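Local coordinates for protein superoxide dismutase [Fe] (Aquifex pyrophilus, PDB 1COJ) that destroys superoxide radicals, converting them with protons to hydrogen peroxide and oxygen at a single iron ion in each subunit of a homotetramer, at residues E82-M87 / D182-N187; I162-H167 / N175-Y180. All coordinates share one frame; numbering follows the deposited sequence.

Interaction 1. Residues E82-M87 / D182-N187; sequences ELYFGM and DAFFKN
F184 reaches across from 182-187 to meet two side chains of 82-87, Y84 and M87, and these three carry the contact. The two rings approach rim to rim: Y84 CE1 lies 3.6 Å from F184 CE1, and the centroids stand 5.8 Å apart with the planes only 11° from parallel. The rims meet at CE1 of each ring and neither lies over the other's face, so this is apolar packing of ring margins and not an offset stack. M87 works on the neighbouring part of the same rim. Its methyl CE is 3.8 Å from F184 CZ, and its sulfur lies 5.4 Å from the centroid of the F184 ring, 77° off the ring normal, which makes a Met-aromatic contact at the ring edge. The bend at chi3 (-77°) turns CE from the line of the extended chain toward F184.

Both rings have CG anti to the backbone N, which carries them off their helices toward each other. The backbones stay well apart, the closest CA pair being M87 and N187 at 8.1 Å. Behind the first shell, the Y84 hydroxyl is held by a hydrogen bond to Y180 OH, while CD2 of the Y84 ring packs over one face of F85, whose ring in turn meets H27, an iron ligand, edge-to-face.

The contact joins the end of helix 63-86, in the alpha-hairpin domain, to the end of helix 177-186, in the C-terminal domain. Strand 157-163 adds I160 against M87, I162 against F184 and D163 against Y84, and helix 190-207 covers M87 through V193 and R196.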
loop_
_atom_site.group_PDB
_atom_site.type_symbol
_atom_site.label_atom_id
_atom_site.label_comp_id
_atom_site.label_asym_id
_atom_site.label_seq_id
_atom_site.Cartn_x
_atom_site.Cartn_y
_atom_site.Cartn_z
ATOM N N GLU A 82 -16.191 -12.170 -10.416
ATOM C CA GLU A 82 -16.793 -13.023 -11.433
ATOM C C GLU A 82 -16.184 -14.420 -11.407
ATOM O O GLU A 82 -16.887 -15.413 -11.610
ATOM C CB GLU A 82 -16.668 -12.388 -12.814
ATOM C CG GLU A 82 -17.503 -11.133 -12.937
ATOM C CD GLU A 82 -17.520 -10.548 -14.332
ATOM O OE1 GLU A 82 -18.343 -9.642 -14.562
ATOM O OE2 GLU A 82 -16.722 -10.976 -15.193
ATOM N N LEU A 83 -14.887 -14.497 -11.132
ATOM C CA LEU A 83 -14.192 -15.779 -11.050
ATOM C C LEU A 83 -14.615 -16.529 -9.784
ATOM O O LEU A 83 -14.696 -17.758 -9.765
ATOM C CB LEU A 83 -12.676 -15.557 -11.045
ATOM C CG LEU A 83 -12.035 -15.045 -12.340
ATOM C CD1 LEU A 83 -10.620 -14.573 -12.071
ATOM C CD2 LEU A 83 -12.038 -16.146 -13.389
ATOM N N TYR A 84 -14.896 -15.765 -8.735
ATOM C CA TYR A 84 -15.320 -16.305 -7.448
ATOM C C TYR A 84 -16.739 -16.891 -7.506
ATOM O O TYR A 84 -16.938 -18.081 -7.257
ATOM C CB TYR A 84 -15.221 -15.196 -6.395
ATOM C CG TYR A 84 -15.786 -15.515 -5.029
ATOM C CD1 TYR A 84 -15.102 -16.343 -4.142
ATOM C CD2 TYR A 84 -16.976 -14.932 -4.599
ATOM C CE1 TYR A 84 -15.585 -16.576 -2.854
ATOM C CE2 TYR A 84 -17.470 -15.159 -3.315
ATOM C CZ TYR A 84 -16.766 -15.974 -2.447
ATOM O OH TYR A 84 -17.207 -16.125 -1.149
ATOM N N PHE A 85 -17.717 -16.061 -7.855
ATOM C CA PHE A 85 -19.103 -16.512 -7.943
ATOM C C PHE A 85 -19.281 -17.600 -8.996
ATOM O O PHE A 85 -19.977 -18.593 -8.767
ATOM C CB PHE A 85 -20.027 -15.336 -8.269
ATOM C CG PHE A 85 -20.136 -14.320 -7.167
ATOM C CD1 PHE A 85 -20.474 -14.709 -5.875
ATOM C CD2 PHE A 85 -19.916 -12.968 -7.425
ATOM C CE1 PHE A 85 -20.593 -13.774 -4.857
ATOM C CE2 PHE A 85 -20.034 -12.022 -6.411
ATOM C CZ PHE A 85 -20.374 -12.425 -5.125
ATOM N N GLY A 86 -18.612 -17.426 -10.132
ATOM C CA GLY A 86 -18.704 -18.376 -11.225
ATOM C C GLY A 86 -18.254 -19.795 -10.945
ATOM O O GLY A 86 -18.621 -20.718 -11.673
ATOM N N MET A 87 -17.478 -19.991 -9.888
ATOM C CA MET A 87 -17.007 -21.328 -9.572
ATOM C C MET A 87 -17.700 -21.956 -8.367
ATOM O O MET A 87 -17.215 -22.951 -7.828
ATOM C CB MET A 87 -15.488 -21.333 -9.373
ATOM C CG MET A 87 -14.999 -20.560 -8.157
ATOM S SD MET A 87 -13.223 -20.701 -7.931
ATOM C CE MET A 87 -13.107 -22.333 -7.248
ATOM N N ASP A 182 -13.784 -23.546 4.773
ATOM C CA ASP A 182 -14.222 -24.931 4.617
ATOM C C ASP A 182 -15.483 -24.975 3.758
ATOM O O ASP A 182 -15.600 -25.811 2.861
ATOM C CB ASP A 182 -14.507 -25.576 5.979
ATOM C CG ASP A 182 -13.249 -25.801 6.800
ATOM O OD1 ASP A 182 -12.170 -25.994 6.204
ATOM O OD2 ASP A 182 -13.340 -25.790 8.047
ATOM N N ALA A 183 -16.414 -24.062 4.022
ATOM C CA ALA A 183 -17.661 -23.996 3.269
ATOM C C ALA A 183 -17.382 -23.715 1.793
ATOM O O ALA A 183 -18.007 -24.308 0.919
ATOM C CB ALA A 183 -18.585 -22.935 3.855
ATOM N N PHE A 184 -16.411 -22.844 1.521
ATOM C CA PHE A 184 -16.047 -22.516 0.143
ATOM C C PHE A 184 -15.627 -23.788 -0.602
ATOM O O PHE A 184 -16.075 -24.044 -1.724
ATOM C CB PHE A 184 -14.909 -21.481 0.104
ATOM C CG PHE A 184 -14.408 -21.193 -1.285
ATOM C CD1 PHE A 184 -14.994 -20.195 -2.055
ATOM C CD2 PHE A 184 -13.366 -21.938 -1.833
ATOM C CE1 PHE A 184 -14.551 -19.948 -3.356
ATOM C CE2 PHE A 184 -12.919 -21.699 -3.128
ATOM C CZ PHE A 184 -13.513 -20.700 -3.890
ATOM N N PHE A 185 -14.768 -24.584 0.027
ATOM C CA PHE A 185 -14.307 -25.826 -0.581
ATOM C C PHE A 185 -15.426 -26.836 -0.848
ATOM O O PHE A 185 -15.330 -27.633 -1.780
ATOM C CB PHE A 185 -13.199 -26.453 0.261
ATOM C CG PHE A 185 -11.843 -25.854 0.008
ATOM C CD1 PHE A 185 -11.058 -26.310 -1.048
ATOM C CD2 PHE A 185 -11.361 -24.820 0.803
ATOM C CE1 PHE A 185 -9.812 -25.744 -1.311
ATOM C CE2 PHE A 185 -10.115 -24.244 0.548
ATOM C CZ PHE A 185 -9.341 -24.706 -0.510
ATOM N N LYS A 186 -16.491 -26.785 -0.049
ATOM C CA LYS A 186 -17.623 -27.700 -0.217
ATOM C C LYS A 186 -18.476 -27.358 -1.432
ATOM O O LYS A 186 -19.232 -28.201 -1.917
ATOM C CB LYS A 186 -18.540 -27.684 1.011
ATOM C CG LYS A 186 -17.975 -28.291 2.269
ATOM C CD LYS A 186 -19.102 -28.534 3.263
ATOM C CE LYS A 186 -18.585 -28.937 4.635
ATOM N NZ LYS A 186 -17.959 -27.794 5.361
ATOM N N ASN A 187 -18.366 -26.132 -1.930
ATOM C CA ASN A 187 -19.177 -25.718 -3.064
ATOM C C ASN A 187 -18.423 -25.456 -4.359
ATOM O O ASN A 187 -18.961 -24.821 -5.269
ATOM C CB ASN A 187 -19.997 -24.482 -2.689
ATOM C CG ASN A 187 -20.976 -24.757 -1.576
ATOM O OD1 ASN A 187 -20.706 -24.503 -0.410
ATOM N ND2 ASN A 187 -22.130 -25.266 -1.937
#

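Interaction 2. Residues I162-H167 / N175-Y180; sequences IDTYEH and NKRPPY. With FE (Fe (III) ion), chain B.
Y180 OH donates to D163 O at 2.7 Å, tying the first turn of helix 177-186 to the end of strand 157-163, where the C-terminal domain of the iron/manganese superoxide dismutase fold supplies two iron ligands. The bond lies in the carbonyl plane, on a lone pair, with a C=O...donor angle of 141°. Y180 has its CG anti to the backbone N (chi1 155°), which sends the ring toward the strand. A phenylalanine in its place would probably leave D163 O and Y84 OH without the hydroxyl they share, and the strand end less firmly fixed beside the metal.

R177 bends at chi3 (-66°) after an extended start, laying one guanidinium face against T164, with T164 CB 3.8 Å above its plane. T164 O is 3.2 Å from R177 NH2, but the angle is poor for a hydrogen bond; NH2 bonds Y169 OH, while NH1 donates to A122 O.

The D163 carboxylate divides its oxygens. OD1 accepts from Y165 N in an Asx turn, met from above the carboxylate plane, and takes a weak bond from the iron-bound water. OD2 binds the iron, whose protein ligands are completed by H27, H81 and H167, with H167 NE2 at 2.1 Å from the metal.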
loop_
_atom_site.group_PDB
_atom_site.type_symbol
_atom_site.label_atom_id
_atom_site.label_comp_id
_atom_site.label_asym_id
_atom_site.label_seq_id
_atom_site.Cartn_x
_atom_site.Cartn_y
_atom_site.Cartn_z
ATOM N N ILE A 162 -10.335 -17.227 -3.833
ATOM C CA ILE A 162 -11.061 -17.148 -2.571
ATOM C C ILE A 162 -11.067 -15.713 -2.059
ATOM O O ILE A 162 -10.011 -15.103 -1.870
ATOM C CB ILE A 162 -10.432 -18.043 -1.470
ATOM C CG1 ILE A 162 -10.207 -19.464 -1.991
ATOM C CG2 ILE A 162 -11.343 -18.078 -0.239
ATOM C CD1 ILE A 162 -9.570 -20.402 -0.970
ATOM N N ASP A 163 -12.263 -15.175 -1.857
ATOM C CA ASP A 163 -12.438 -13.822 -1.349
ATOM C C ASP A 163 -12.280 -13.853 0.172
ATOM O O ASP A 163 -13.002 -14.586 0.849
ATOM C CB ASP A 163 -13.841 -13.313 -1.699
ATOM C CG ASP A 163 -14.013 -11.827 -1.439
ATOM O OD1 ASP A 163 -13.071 -11.183 -0.934
ATOM O OD2 ASP A 163 -15.083 -11.287 -1.777
ATOM N N THR A 164 -11.341 -13.077 0.710
ATOM C CA THR A 164 -11.154 -13.042 2.155
ATOM C C THR A 164 -11.559 -11.698 2.753
ATOM O O THR A 164 -11.300 -11.428 3.921
ATOM C CB THR A 164 -9.710 -13.429 2.588
ATOM O OG1 THR A 164 -8.769 -12.484 2.068
ATOM C CG2 THR A 164 -9.354 -14.819 2.089
ATOM N N TYR A 165 -12.170 -10.837 1.940
ATOM C CA TYR A 165 -12.651 -9.548 2.435
ATOM C C TYR A 165 -13.709 -9.895 3.467
ATOM O O TYR A 165 -14.450 -10.865 3.296
ATOM C CB TYR A 165 -13.318 -8.735 1.329
ATOM C CG TYR A 165 -12.402 -7.789 0.585
ATOM C CD1 TYR A 165 -12.544 -6.407 0.720
ATOM C CD2 TYR A 165 -11.416 -8.268 -0.282
ATOM C CE1 TYR A 165 -11.729 -5.517 0.006
ATOM C CE2 TYR A 165 -10.591 -7.387 -1.002
ATOM C CZ TYR A 165 -10.755 -6.013 -0.854
ATOM O OH TYR A 165 -9.970 -5.131 -1.581
ATOM N N GLU A 166 -13.826 -9.076 4.502
ATOM C CA GLU A 166 -14.791 -9.329 5.563
ATOM C C GLU A 166 -16.242 -9.431 5.103
ATOM O O GLU A 166 -17.013 -10.206 5.663
ATOM C CB GLU A 166 -14.637 -8.288 6.667
ATOM C CG GLU A 166 -13.269 -8.362 7.314
ATOM C CD GLU A 166 -13.051 -7.334 8.401
ATOM O OE1 GLU A 166 -13.534 -6.187 8.276
ATOM O OE2 GLU A 166 -12.366 -7.679 9.387
ATOM N N HIS A 167 -16.610 -8.690 4.063
ATOM C CA HIS A 167 -17.983 -8.739 3.566
ATOM C C HIS A 167 -18.348 -10.096 2.963
ATOM O O HIS A 167 -19.526 -10.428 2.831
ATOM C CB HIS A 167 -18.250 -7.610 2.553
ATOM C CG HIS A 167 -17.394 -7.664 1.324
ATOM N ND1 HIS A 167 -16.690 -6.589 0.823
ATOM C CD2 HIS A 167 -17.165 -8.683 0.459
ATOM C CE1 HIS A 167 -16.079 -6.983 -0.299
ATOM N NE2 HIS A 167 -16.340 -8.249 -0.554
ATOM N N ASN A 175 -16.506 -12.861 12.681
ATOM C CA ASN A 175 -15.042 -12.898 12.631
ATOM C C ASN A 175 -14.422 -14.255 12.282
ATOM O O ASN A 175 -13.221 -14.326 12.006
ATOM C CB ASN A 175 -14.466 -12.462 13.977
ATOM C CG ASN A 175 -14.848 -13.409 15.095
ATOM O OD1 ASN A 175 -15.985 -13.397 15.559
ATOM N ND2 ASN A 175 -13.913 -14.249 15.514
ATOM N N LYS A 176 -15.212 -15.325 12.332
ATOM C CA LYS A 176 -14.710 -16.676 12.070
ATOM C C LYS A 176 -14.478 -17.033 10.603
ATOM O O LYS A 176 -15.360 -17.578 9.936
ATOM C CB LYS A 176 -15.640 -17.709 12.706
ATOM C CG LYS A 176 -15.864 -17.498 14.195
ATOM C CD LYS A 176 -16.878 -18.487 14.765
ATOM C CE LYS A 176 -18.290 -18.280 14.198
ATOM N NZ LYS A 176 -18.904 -16.973 14.595
ATOM N N ARG A 177 -13.250 -16.823 10.140
ATOM C CA ARG A 177 -12.885 -17.115 8.756
ATOM C C ARG A 177 -12.703 -18.604 8.409
ATOM O O ARG A 177 -13.125 -19.042 7.338
ATOM C CB ARG A 177 -11.634 -16.316 8.357
ATOM C CG ARG A 177 -11.298 -16.391 6.874
ATOM C CD ARG A 177 -10.077 -15.561 6.521
ATOM N NE ARG A 177 -10.305 -14.126 6.694
ATOM C CZ ARG A 177 -9.383 -13.189 6.482
ATOM N NH1 ARG A 177 -8.164 -13.527 6.077
ATOM N NH2 ARG A 177 -9.677 -11.910 6.687
ATOM N N PRO A 178 -12.089 -19.403 9.306
ATOM C CA PRO A 178 -11.890 -20.834 9.012
ATOM C C PRO A 178 -13.122 -21.619 8.540
ATOM O O PRO A 178 -13.052 -22.343 7.541
ATOM C CB PRO A 178 -11.328 -21.373 10.324
ATOM C CG PRO A 178 -10.520 -20.229 10.818
ATOM C CD PRO A 178 -11.430 -19.043 10.574
ATOM N N PRO A 179 -14.257 -21.513 9.254
ATOM C CA PRO A 179 -15.431 -22.260 8.801
ATOM C C PRO A 179 -15.914 -21.802 7.425
ATOM O O PRO A 179 -16.490 -22.590 6.676
ATOM C CB PRO A 179 -16.462 -21.994 9.900
ATOM C CG PRO A 179 -16.031 -20.685 10.477
ATOM C CD PRO A 179 -14.542 -20.818 10.524
ATOM N N TYR A 180 -15.664 -20.541 7.090
ATOM C CA TYR A 180 -16.058 -20.003 5.792
ATOM C C TYR A 180 -15.204 -20.637 4.696
ATOM O O TYR A 180 -15.714 -21.007 3.634
ATOM C CB TYR A 180 -15.917 -18.476 5.783
ATOM C CG TYR A 180 -15.716 -17.870 4.411
ATOM C CD1 TYR A 180 -16.730 -17.898 3.450
ATOM C CD2 TYR A 180 -14.502 -17.268 4.071
ATOM C CE1 TYR A 180 -16.537 -17.339 2.178
ATOM C CE2 TYR A 180 -14.296 -16.708 2.806
ATOM C CZ TYR A 180 -15.315 -16.746 1.865
ATOM O OH TYR A 180 -15.107 -16.196 0.620
HETATM FE FE FE B . -15.880 -9.540 -2.128
HETATM O O HOH W 1 -14.041 -8.752 -2.123
#

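Following the chain from the N terminus, helix 63-86 comes first of the parts involved and leads into 82-87. The three-stranded antiparallel sheet follows after two further helices, its last strand leading into 162-167. Eight residues further on, 175-180 turns back onto that segment, so interaction 2 closes a short local loop around helix 170-173. Interaction 1 is closed next, when 182-187 returns to 82-87 after 94 intervening residues; the smaller loop therefore lies wholly within the larger, and the two do not cross. Both draw on helix 177-186, near its start and near its end. Their centres are 12 Å apart, and they meet directly where Y84 CE1 packs 3.7 Å from D163 N, coupling the alpha-hairpin domain to the metal-bearing strand.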